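Local coordinates for bifunctional GH43-CE protein (Bacteroides eggerthii, PDB 6MLY) that probably hydrolyses xylan-type polysaccharides, joining a family 43 glycoside hydrolase module, likely a beta-xylosidase, to a carbohydrate esterase module in one chain, at residues A[391-397]-A[492-498]; A[74-78]-A[336-340]; A[388-392]-A[499-503]; A[569-573]-A[773-778]. One frame throughout, in Å; residues are numbered along the deposited sequence.

Contact 1 of 4, residues A[391-397]-A[492-498]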
loop_
_atom_site.group_PDB
_atom_site.type_symbol
_atom_site.label_atom_id
_atom_site.label_comp_id
_atom_site.label_asym_id
_atom_site.label_seq_id
_atom_site.Cartn_x
_atom_site.Cartn_y
_atom_site.Cartn_z
ATOM N N LYS A 391 14.223 -15.060 -18.537
ATOM C CA LYS A 391 15.626 -15.461 -18.588
ATOM C C LYS A 391 16.315 -15.138 -17.252
ATOM O O LYS A 391 15.740 -14.456 -16.391
ATOM C CB LYS A 391 16.312 -14.768 -19.769
ATOM C CG LYS A 391 15.883 -15.289 -21.133
ATOM C CD LYS A 391 16.687 -14.740 -22.297
ATOM C CE LYS A 391 16.046 -15.033 -23.639
ATOM N NZ LYS A 391 16.651 -14.244 -24.738
ATOM N N GLU A 392 17.542 -15.655 -17.097
ATOM C CA GLU A 392 18.384 -15.465 -15.914
ATOM C C GLU A 392 18.468 -13.973 -15.566
ATOM O O GLU A 392 19.081 -13.191 -16.299
ATOM C CB GLU A 392 19.784 -16.028 -16.176
ATOM C CG GLU A 392 20.716 -15.974 -14.972
ATOM C CD GLU A 392 20.415 -16.971 -13.863
ATOM O OE1 GLU A 392 19.553 -17.848 -14.074
ATOM O OE2 GLU A 392 21.049 -16.873 -12.789
ATOM N N GLY A 393 17.832 -13.594 -14.451
ATOM C CA GLY A 393 17.968 -12.260 -13.860
ATOM C C GLY A 393 16.805 -11.328 -14.174
ATOM O O GLY A 393 16.781 -10.197 -13.681
ATOM N N ASP A 394 15.844 -11.785 -14.990
ATOM C CA ASP A 394 14.668 -10.974 -15.338
ATOM C C ASP A 394 13.705 -10.962 -14.143
ATOM O O ASP A 394 13.748 -11.847 -13.285
ATOM C CB ASP A 394 13.981 -11.472 -16.617
ATOM C CG ASP A 394 14.834 -11.337 -17.894
ATOM O OD1 ASP A 394 16.016 -10.953 -17.755
ATOM O OD2 ASP A 394 14.304 -11.610 -19.024
ATOM N N PHE A 395 12.842 -9.943 -14.106
ATOM C CA PHE A 395 11.936 -9.708 -12.989
ATOM C C PHE A 395 10.657 -9.052 -13.521
ATOM O O PHE A 395 10.699 -7.915 -13.958
ATOM C CB PHE A 395 12.648 -8.854 -11.935
ATOM C CG PHE A 395 11.903 -8.633 -10.643
ATOM C CD1 PHE A 395 10.893 -9.492 -10.228
ATOM C CD2 PHE A 395 12.248 -7.576 -9.815
ATOM C CE1 PHE A 395 10.227 -9.277 -9.030
ATOM C CE2 PHE A 395 11.581 -7.363 -8.619
ATOM C CZ PHE A 395 10.573 -8.214 -8.226
ATOM N N ALA A 396 9.539 -9.787 -13.479
ATOM C CA ALA A 396 8.284 -9.369 -14.110
ATOM C C ALA A 396 7.101 -9.667 -13.188
ATOM O O ALA A 396 6.891 -10.811 -12.815
ATOM C CB ALA A 396 8.118 -10.080 -15.428
ATOM N N GLY A 397 6.317 -8.630 -12.860
ATOM C CA GLY A 397 5.165 -8.779 -11.983
ATOM C C GLY A 397 4.255 -7.563 -11.997
ATOM O O GLY A 397 4.120 -6.883 -13.019
ATOM N N PHE A 492 5.203 -4.849 -15.240
ATOM C CA PHE A 492 6.627 -4.670 -15.547
ATOM C C PHE A 492 7.272 -6.013 -15.909
ATOM O O PHE A 492 6.680 -7.067 -15.710
ATOM C CB PHE A 492 7.346 -3.989 -14.379
ATOM C CG PHE A 492 7.443 -4.801 -13.112
ATOM C CD1 PHE A 492 6.448 -4.739 -12.147
ATOM C CD2 PHE A 492 8.546 -5.606 -12.868
ATOM C CE1 PHE A 492 6.551 -5.475 -10.977
ATOM C CE2 PHE A 492 8.644 -6.344 -11.697
ATOM C CZ PHE A 492 7.645 -6.279 -10.755
ATOM N N ASN A 493 8.485 -5.924 -16.469
ATOM C CA ASN A 493 9.311 -7.051 -16.875
ATOM C C ASN A 493 10.643 -6.519 -17.407
ATOM O O ASN A 493 10.705 -6.049 -18.537
ATOM C CB ASN A 493 8.667 -7.913 -17.968
ATOM C CG ASN A 493 9.572 -9.039 -18.430
ATOM O OD1 ASN A 493 10.498 -9.435 -17.721
ATOM N ND2 ASN A 493 9.318 -9.564 -19.618
ATOM N N TYR A 494 11.708 -6.632 -16.606
ATOM C CA TYR A 494 13.006 -6.094 -16.992
ATOM C C TYR A 494 14.133 -7.035 -16.575
ATOM O O TYR A 494 13.958 -7.841 -15.680
ATOM C CB TYR A 494 13.231 -4.727 -16.353
ATOM C CG TYR A 494 13.267 -4.730 -14.847
ATOM C CD1 TYR A 494 14.463 -4.589 -14.166
ATOM C CD2 TYR A 494 12.105 -4.841 -14.102
ATOM C CE1 TYR A 494 14.509 -4.568 -12.783
ATOM C CE2 TYR A 494 12.130 -4.818 -12.717
ATOM C CZ TYR A 494 13.338 -4.677 -12.054
ATOM O OH TYR A 494 13.378 -4.648 -10.691
ATOM N N ALA A 495 15.293 -6.860 -17.219
ATOM C CA ALA A 495 16.456 -7.715 -17.051
ATOM C C ALA A 495 17.536 -7.010 -16.219
ATOM O O ALA A 495 17.682 -5.787 -16.291
ATOM C CB ALA A 495 16.996 -8.100 -18.403
ATOM N N THR A 496 18.283 -7.811 -15.448
ATOM C CA THR A 496 19.480 -7.377 -14.728
ATOM C C THR A 496 20.742 -7.962 -15.381
ATOM O O THR A 496 21.807 -7.354 -15.288
ATOM C CB THR A 496 19.416 -7.769 -13.244
ATOM O OG1 THR A 496 19.321 -9.191 -13.154
ATOM C CG2 THR A 496 18.252 -7.134 -12.515
ATOM N N LYS A 497 20.621 -9.134 -16.025
ATOM C CA LYS A 497 21.784 -9.883 -16.532
ATOM C C LYS A 497 21.680 -10.165 -18.041
ATOM O O LYS A 497 22.702 -10.119 -18.735
ATOM C CB LYS A 497 21.959 -11.183 -15.739
ATOM C CG LYS A 497 22.749 -11.036 -14.445
ATOM C CD LYS A 497 22.989 -12.338 -13.707
ATOM C CE LYS A 497 21.866 -12.699 -12.757
ATOM N NZ LYS A 497 22.200 -13.888 -11.942
ATOM N N GLU A 498 20.473 -10.460 -18.545
ATOM C CA GLU A 498 20.307 -11.092 -19.864
ATOM C C GLU A 498 19.050 -10.553 -20.561
ATOM O O GLU A 498 17.942 -10.676 -20.032
ATOM C CB GLU A 498 20.237 -12.607 -19.665
ATOM C CG GLU A 498 20.638 -13.420 -20.882
ATOM C CD GLU A 498 20.901 -14.896 -20.612
ATOM O OE1 GLU A 498 20.856 -15.321 -19.429
ATOM O OE2 GLU A 498 21.152 -15.624 -21.590
#
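Backbone hydrogen bonds hold these two segments together. F395 N donates to Y494 O at 2.9 Å and Y494 N returns to F395 O at 3.1 Å, the mark of an antiparallel hydrogen-bonded pair. Two residues on, F492 N reaches G397 O at 3.2 Å, while the reverse bond, G397 N to F492 O at 3.3 Å, is weak. Beyond the paired part, residues 391-394 make a type II turn, closed by D394 N to K391 O at 3.0 Å. Its third residue, G393, has a positive phi, and any CB there would also run into T496 OG1. That hydroxyl instead donates to G393 O at 2.8 Å. At the exposed tip a weak salt bridge links E392 OE2 and K497 NZ, 3.3 Å apart.

The packing centres on three aromatic rings. F492 turns its edge to the face of F395, centroids 5.3 Å apart and planes at 85°, and the Y494 ring meets F395 obliquely. G397 CA sits over the face of F492, 4.0 Å from the ring centroid, in a CH-pi contact.

Strand 395-401 thus pairs with the chain running on from strand 488-491 inside an eight-stranded antiparallel sheet of the concanavalin A-like domain. Its neighbour on the other side is strand 406-411, whose K411 makes a cation-pi contact with F395; N493 ND2 bonds L354 O, and A396 and N493 pack on A503 of strand 502-511.

Contact 2 of 4, residues A[74-78]-A[336-340]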
loop_
_atom_site.group_PDB
_atom_site.type_symbol
_atom_site.label_atom_id
_atom_site.label_comp_id
_atom_site.label_asym_id
_atom_site.label_seq_id
_atom_site.Cartn_x
_atom_site.Cartn_y
_atom_site.Cartn_z
ATOM N N ASP A 74 1.467 11.722 -27.874
ATOM C CA ASP A 74 1.916 10.351 -27.644
ATOM C C ASP A 74 3.211 10.372 -26.824
ATOM O O ASP A 74 3.256 9.827 -25.721
ATOM C CB ASP A 74 2.112 9.608 -28.970
ATOM C CG ASP A 74 1.083 8.524 -29.233
ATOM O OD1 ASP A 74 0.108 8.801 -29.975
ATOM O OD2 ASP A 74 1.285 7.390 -28.707
ATOM N N THR A 75 4.258 10.984 -27.388
ATOM C CA THR A 75 5.513 11.256 -26.687
ATOM C C THR A 75 5.801 12.762 -26.767
ATOM O O THR A 75 5.444 13.430 -27.739
ATOM C CB THR A 75 6.666 10.404 -27.235
ATOM O OG1 THR A 75 6.674 10.483 -28.659
ATOM C CG2 THR A 75 6.564 8.946 -26.847
ATOM N N LEU A 76 6.450 13.275 -25.719
ATOM C CA LEU A 76 6.706 14.695 -25.526
ATOM C C LEU A 76 7.965 15.100 -26.304
ATOM O O LEU A 76 7.957 16.083 -27.039
ATOM C CB LEU A 76 6.855 14.945 -24.023
ATOM C CG LEU A 76 7.288 16.342 -23.586
ATOM C CD1 LEU A 76 6.455 17.431 -24.264
ATOM C CD2 LEU A 76 7.203 16.460 -22.069
ATOM N N ALA A 77 9.044 14.328 -26.137
ATOM C CA ALA A 77 10.315 14.600 -26.805
ATOM C C ALA A 77 11.205 13.348 -26.792
ATOM O O ALA A 77 11.094 12.490 -25.906
ATOM C CB ALA A 77 11.002 15.768 -26.139
ATOM N N ASN A 78 12.095 13.274 -27.788
ATOM C CA ASN A 78 13.027 12.174 -27.971
ATOM C C ASN A 78 14.383 12.569 -27.371
ATOM O O ASN A 78 15.359 12.729 -28.105
ATOM C CB ASN A 78 13.137 11.804 -29.454
ATOM C CG ASN A 78 13.901 10.520 -29.706
ATOM O OD1 ASN A 78 13.942 9.629 -28.856
ATOM N ND2 ASN A 78 14.501 10.405 -30.878
ATOM N N HIS A 336 7.173 7.070 -18.800
ATOM C CA HIS A 336 8.118 7.647 -19.755
ATOM C C HIS A 336 7.844 7.062 -21.147
ATOM O O HIS A 336 6.877 6.318 -21.330
ATOM C CB HIS A 336 9.568 7.436 -19.290
ATOM C CG HIS A 336 10.043 8.414 -18.268
ATOM N ND1 HIS A 336 9.539 8.448 -16.981
ATOM C CD2 HIS A 336 10.998 9.366 -18.325
ATOM C CE1 HIS A 336 10.150 9.394 -16.298
ATOM N NE2 HIS A 336 11.050 9.971 -17.101
ATOM N N ASN A 337 8.688 7.421 -22.121
ATOM C CA ASN A 337 8.509 7.013 -23.509
ATOM C C ASN A 337 8.671 5.502 -23.636
ATOM O O ASN A 337 9.725 4.960 -23.309
ATOM C CB ASN A 337 9.484 7.720 -24.450
ATOM C CG ASN A 337 9.144 9.178 -24.639
ATOM O OD1 ASN A 337 8.144 9.654 -24.106
ATOM N ND2 ASN A 337 9.969 9.893 -25.386
ATOM N N PRO A 338 7.645 4.786 -24.151
ATOM C CA PRO A 338 7.746 3.341 -24.343
ATOM C C PRO A 338 8.720 3.002 -25.479
ATOM O O PRO A 338 8.904 3.816 -26.383
ATOM C CB PRO A 338 6.314 2.926 -24.715
ATOM C CG PRO A 338 5.722 4.163 -25.349
ATOM C CD PRO A 338 6.350 5.321 -24.605
ATOM N N ASP A 339 9.340 1.821 -25.400
ATOM C CA ASP A 339 10.012 1.207 -26.534
ATOM C C ASP A 339 8.989 0.298 -27.225
ATOM O O ASP A 339 8.737 -0.812 -26.775
ATOM C CB ASP A 339 11.281 0.476 -26.087
ATOM C CG ASP A 339 12.117 -0.097 -27.219
ATOM O OD1 ASP A 339 11.656 -0.044 -28.376
ATOM O OD2 ASP A 339 13.225 -0.603 -26.930
ATOM N N ASN A 340 8.399 0.795 -28.320
ATOM C CA ASN A 340 7.234 0.176 -28.961
ATOM C C ASN A 340 7.640 -1.088 -29.734
ATOM O O ASN A 340 6.769 -1.818 -30.208
ATOM C CB ASN A 340 6.493 1.168 -29.862
ATOM C CG ASN A 340 5.779 2.257 -29.089
ATOM O OD1 ASN A 340 5.269 2.018 -27.998
ATOM N ND2 ASN A 340 5.723 3.458 -29.649
#
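One hydrogen bond carries the polar side of this small contact. N337, whose CA-to-CB bond points sideways, brings its amide close to the 74-78 loop, and N337 ND2 donates to A77 O at 2.9 Å with an angle of 131° at the hydrogen. The same amide nitrogen also bonds N83 OD1, so N337 reaches two parts of the chain that follows strand 66-71.

The van der Waals contacts are few and gather around T75, whose CA-to-CB bond points toward the 336-340 loop. Its methyl, CG2, lies 3.2 Å from N337 OD1 and 4.3 Å from P338 CD, so the threonine rests against the carbonyl end of the amide and the edge of the proline ring. A77 contributes through its backbone carbonyl, since its CB points away. T75 and P338 both also touch S52, and M82 of helix 80-83 packs on N337 and H336.

Only 155 Å² is buried between two irregular segments, one in the family 43 hydrolase region and the other in the concanavalin A-like region. Between them the chemistry is mainly one side-chain-to-main-chain bond, with one threonine methyl against an amide oxygen and the proline ring; N83 and the backbone of M82 tie N337 further to the hydrolase module.

Contact 3 of 4, residues A[388-392]-A[499-503]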
loop_
_atom_site.group_PDB
_atom_site.type_symbol
_atom_site.label_atom_id
_atom_site.label_comp_id
_atom_site.label_asym_id
_atom_site.label_seq_id
_atom_site.Cartn_x
_atom_site.Cartn_y
_atom_site.Cartn_z
ATOM N N SER A 388 7.351 -18.625 -18.814
ATOM C CA SER A 388 8.155 -19.469 -19.705
ATOM C C SER A 388 9.262 -18.654 -20.389
ATOM O O SER A 388 10.392 -19.120 -20.498
ATOM C CB SER A 388 7.279 -20.137 -20.729
ATOM O OG SER A 388 6.048 -20.544 -20.149
ATOM N N GLY A 389 8.915 -17.440 -20.843
ATOM C CA GLY A 389 9.785 -16.581 -21.652
ATOM C C GLY A 389 10.973 -16.021 -20.886
ATOM O O GLY A 389 11.991 -15.682 -21.494
ATOM N N MET A 390 10.845 -15.920 -19.558
ATOM C CA MET A 390 11.810 -15.220 -18.709
ATOM C C MET A 390 13.192 -15.882 -18.776
ATOM O O MET A 390 13.312 -17.090 -19.005
ATOM C CB MET A 390 11.343 -15.205 -17.251
ATOM C CG MET A 390 10.078 -14.411 -17.036
ATOM S SD MET A 390 9.940 -13.860 -15.330
ATOM C CE MET A 390 8.162 -13.686 -15.207
ATOM N N LYS A 391 14.223 -15.060 -18.537
ATOM C CA LYS A 391 15.626 -15.461 -18.588
ATOM C C LYS A 391 16.315 -15.138 -17.252
ATOM O O LYS A 391 15.740 -14.456 -16.391
ATOM C CB LYS A 391 16.312 -14.768 -19.769
ATOM C CG LYS A 391 15.883 -15.289 -21.133
ATOM C CD LYS A 391 16.687 -14.740 -22.297
ATOM C CE LYS A 391 16.046 -15.033 -23.639
ATOM N NZ LYS A 391 16.651 -14.244 -24.738
ATOM N N GLU A 392 17.542 -15.655 -17.097
ATOM C CA GLU A 392 18.384 -15.465 -15.914
ATOM C C GLU A 392 18.468 -13.973 -15.566
ATOM O O GLU A 392 19.081 -13.191 -16.299
ATOM C CB GLU A 392 19.784 -16.028 -16.176
ATOM C CG GLU A 392 20.716 -15.974 -14.972
ATOM C CD GLU A 392 20.415 -16.971 -13.863
ATOM O OE1 GLU A 392 19.553 -17.848 -14.074
ATOM O OE2 GLU A 392 21.049 -16.873 -12.789
ATOM N N VAL A 499 19.232 -9.977 -21.760
ATOM C CA VAL A 499 18.140 -9.351 -22.525
ATOM C C VAL A 499 17.561 -10.379 -23.501
ATOM O O VAL A 499 18.251 -11.320 -23.890
ATOM C CB VAL A 499 18.593 -8.077 -23.271
ATOM C CG1 VAL A 499 19.332 -7.113 -22.356
ATOM C CG2 VAL A 499 19.427 -8.378 -24.511
ATOM N N GLY A 500 16.297 -10.159 -23.895
ATOM C CA GLY A 500 15.592 -10.967 -24.897
ATOM C C GLY A 500 14.391 -11.703 -24.322
ATOM O O GLY A 500 13.420 -11.953 -25.035
ATOM N N GLY A 501 14.467 -12.068 -23.035
ATOM C CA GLY A 501 13.390 -12.753 -22.330
ATOM C C GLY A 501 12.116 -11.926 -22.296
ATOM O O GLY A 501 12.165 -10.697 -22.367
ATOM N N TYR A 502 10.977 -12.618 -22.170
ATOM C CA TYR A 502 9.648 -12.010 -22.204
ATOM C C TYR A 502 8.779 -12.575 -21.074
ATOM O O TYR A 502 9.169 -13.519 -20.396
ATOM C CB TYR A 502 9.000 -12.236 -23.573
ATOM C CG TYR A 502 8.884 -13.681 -23.988
ATOM C CD1 TYR A 502 7.716 -14.397 -23.769
ATOM C CD2 TYR A 502 9.937 -14.335 -24.612
ATOM C CE1 TYR A 502 7.601 -15.724 -24.150
ATOM C CE2 TYR A 502 9.837 -15.662 -25.000
ATOM C CZ TYR A 502 8.665 -16.360 -24.767
ATOM O OH TYR A 502 8.554 -17.665 -25.145
ATOM N N ALA A 503 7.607 -11.959 -20.889
ATOM C CA ALA A 503 6.612 -12.342 -19.896
ATOM C C ALA A 503 5.220 -12.009 -20.439
ATOM O O ALA A 503 4.919 -10.847 -20.696
ATOM C CB ALA A 503 6.871 -11.616 -18.601
#
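V499 enters through its backbone: its side chain points away, and its carbonyl O takes a weak hydrogen bond from K391 NZ at 3.4 Å. The long, extended lysine then runs beside the next two residues. G500 has a positive phi that calls for glycine, and a CB here would also strike K391 NZ. At G501, main chain meets main chain, CA lying 3.4 Å from G389 O, with K391 CE alongside, 3.4 Å from G501 N. Y502 N makes a weak hydrogen bond to G389 O at 3.3 Å, and its ring folds back so that G389 CA sits over the face, 3.3 Å from the centroid, a tight CH-pi contact that a CB on G389 would destroy. Last comes A503, whose CB meets M390 CE at 4.2 Å.

The contact lies at the edge of the concanavalin A-like beta-sandwich, where the loop linking strand 378-386 of one sheet to strand 395-401 of the other meets the start of strand 502-511. Strand 352-355 flanks that start, touching Y502, while A396 packs on both M390 and A503.

Contact 4 of 4, residues A[569-573]-A[773-778]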
loop_
_atom_site.group_PDB
_atom_site.type_symbol
_atom_site.label_atom_id
_atom_site.label_comp_id
_atom_site.label_asym_id
_atom_site.label_seq_id
_atom_site.Cartn_x
_atom_site.Cartn_y
_atom_site.Cartn_z
ATOM N N VAL A 569 6.274 -18.383 9.292
ATOM C CA VAL A 569 6.509 -19.677 9.952
ATOM C C VAL A 569 5.178 -20.399 10.210
ATOM O O VAL A 569 5.051 -21.582 9.887
ATOM C CB VAL A 569 7.295 -19.499 11.266
ATOM C CG1 VAL A 569 7.517 -20.829 11.971
ATOM C CG2 VAL A 569 8.621 -18.786 11.043
ATOM N N PHE A 570 4.214 -19.693 10.821
ATOM C CA PHE A 570 2.935 -20.277 11.266
ATOM C C PHE A 570 1.795 -19.916 10.302
ATOM O O PHE A 570 1.063 -20.801 9.851
ATOM C CB PHE A 570 2.573 -19.792 12.673
ATOM C CG PHE A 570 3.637 -19.998 13.721
ATOM C CD1 PHE A 570 4.021 -21.277 14.100
ATOM C CD2 PHE A 570 4.246 -18.916 14.337
ATOM C CE1 PHE A 570 4.994 -21.468 15.069
ATOM C CE2 PHE A 570 5.221 -19.109 15.306
ATOM C CZ PHE A 570 5.596 -20.385 15.668
ATOM N N GLY A 571 1.664 -18.609 10.022
ATOM C CA GLY A 571 0.528 -17.966 9.335
ATOM C C GLY A 571 -0.293 -18.894 8.453
ATOM O O GLY A 571 -1.443 -19.195 8.772
ATOM N N LYS A 572 0.291 -19.321 7.327
ATOM C CA LYS A 572 -0.432 -20.042 6.267
ATOM C C LYS A 572 -1.182 -21.257 6.842
ATOM O O LYS A 572 -2.350 -21.480 6.514
ATOM C CB LYS A 572 0.537 -20.477 5.164
ATOM N N SER A 573 -0.507 -22.032 7.699
ATOM C CA SER A 573 -1.023 -23.323 8.185
ATOM C C SER A 573 -2.229 -23.119 9.114
ATOM O O SER A 573 -3.199 -23.876 9.049
ATOM C CB SER A 573 0.064 -24.122 8.854
ATOM O OG SER A 573 0.809 -23.308 9.746
ATOM N N PHE A 773 10.646 -27.438 13.705
ATOM C CA PHE A 773 9.679 -26.801 12.742
ATOM C C PHE A 773 9.587 -27.642 11.468
ATOM O O PHE A 773 10.377 -27.448 10.543
ATOM C CB PHE A 773 10.091 -25.374 12.355
ATOM C CG PHE A 773 9.558 -24.289 13.257
ATOM C CD1 PHE A 773 8.199 -24.183 13.497
ATOM C CD2 PHE A 773 10.409 -23.370 13.854
ATOM C CE1 PHE A 773 7.707 -23.194 14.335
ATOM C CE2 PHE A 773 9.915 -22.379 14.691
ATOM C CZ PHE A 773 8.563 -22.294 14.931
ATOM N N ASN A 774 8.600 -28.544 11.425
ATOM C CA ASN A 774 8.418 -29.458 10.300
ATOM C C ASN A 774 6.927 -29.782 10.147
ATOM O O ASN A 774 6.109 -29.355 10.960
ATOM C CB ASN A 774 9.265 -30.721 10.478
ATOM C CG ASN A 774 8.916 -31.459 11.748
ATOM O OD1 ASN A 774 7.919 -32.174 11.797
ATOM N ND2 ASN A 774 9.713 -31.262 12.786
ATOM N N GLU A 775 6.606 -30.549 9.098
ATOM C CA GLU A 775 5.238 -30.897 8.712
ATOM C C GLU A 775 4.452 -31.398 9.926
ATOM O O GLU A 775 3.367 -30.891 10.212
ATOM C CB GLU A 775 5.237 -31.990 7.642
ATOM C CG GLU A 775 5.747 -31.529 6.290
ATOM C CD GLU A 775 5.596 -32.564 5.187
ATOM O OE1 GLU A 775 5.492 -33.766 5.515
ATOM O OE2 GLU A 775 5.574 -32.165 4.003
ATOM N N ASN A 776 5.027 -32.384 10.625
ATOM C CA ASN A 776 4.341 -33.159 11.660
ATOM C C ASN A 776 4.136 -32.294 12.911
ATOM O O ASN A 776 3.031 -32.255 13.460
ATOM C CB ASN A 776 5.097 -34.453 11.979
ATOM C CG ASN A 776 5.414 -35.276 10.745
ATOM O OD1 ASN A 776 6.523 -35.787 10.603
ATOM N ND2 ASN A 776 4.457 -35.404 9.841
ATOM N N THR A 777 5.202 -31.608 13.347
ATOM C CA THR A 777 5.158 -30.731 14.525
ATOM C C THR A 777 4.161 -29.593 14.276
ATOM O O THR A 777 3.349 -29.271 15.146
ATOM C CB THR A 777 6.554 -30.207 14.899
ATOM O OG1 THR A 777 7.369 -30.111 13.731
ATOM C CG2 THR A 777 7.257 -31.089 15.907
ATOM N N LEU A 778 4.226 -29.006 13.076
ATOM C CA LEU A 778 3.324 -27.926 12.667
ATOM C C LEU A 778 1.871 -28.417 12.738
ATOM O O LEU A 778 1.031 -27.772 13.353
ATOM C CB LEU A 778 3.697 -27.468 11.250
ATOM C CG LEU A 778 3.219 -26.074 10.838
ATOM C CD1 LEU A 778 4.005 -24.988 11.562
ATOM C CD2 LEU A 778 3.335 -25.892 9.332
#
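F773 lays one face of its ring against V569, with CG1 of the valine 3.6 Å from the ring centroid and 22° off the normal, a CH-pi contact. The ring's edge meets a second partner: F773 CE1 comes within 3.3 Å of F570 CE1, the two phenyl planes lying obliquely at 61° with centroids 5.4 Å apart.

L778, in the first turn of helix 775-789, points its CA-to-CB bond toward helix 563-577. Its CD2 is 3.6 Å from S573 OG and its CD1 is 3.9 Å from V569 O. S573 OG donates to F570 O at 2.5 Å, within its own helix. No hydrogen bond crosses between the segments, and the contact is mostly apolar.

The start of helix 775-789 is capped by N774, whose OD1 accepts from T777 N at 3.2 Å. A return bond from N774 N to T777 OG1 at 3.0 Å fits a capping box, though T777 OG1 is less surely placed. W675 stacks on F773 and also meets F570, while M781 and I782 extend the packing along the helix.

Two helices beside a mainly parallel sheet suit the alpha/beta-hydrolase fold expected of the esterase module; F570 also touches residues of a probable nucleophile elbow.

In the fold
Along the chain contact 2 closes first, then contacts 1 and 3, which open from the same segment, and contact 4 comes last. Contacts 1 and 3 form one patch: they share K391 and E392, their centres are about 7 Å apart, and together they join two antiparallel sheets of the concanavalin A-like domain through strands 395-401 and 502-511. Contact 2, centred about 22 Å from contact 1, lies where that domain meets the family 43 module. Contact 4, in the esterase module, is centred about 32 Å from contact 1 and about 50 Å from contact 2. The series follows an elongated chain in which the beta-sandwich lies between the two presumed catalytic modules.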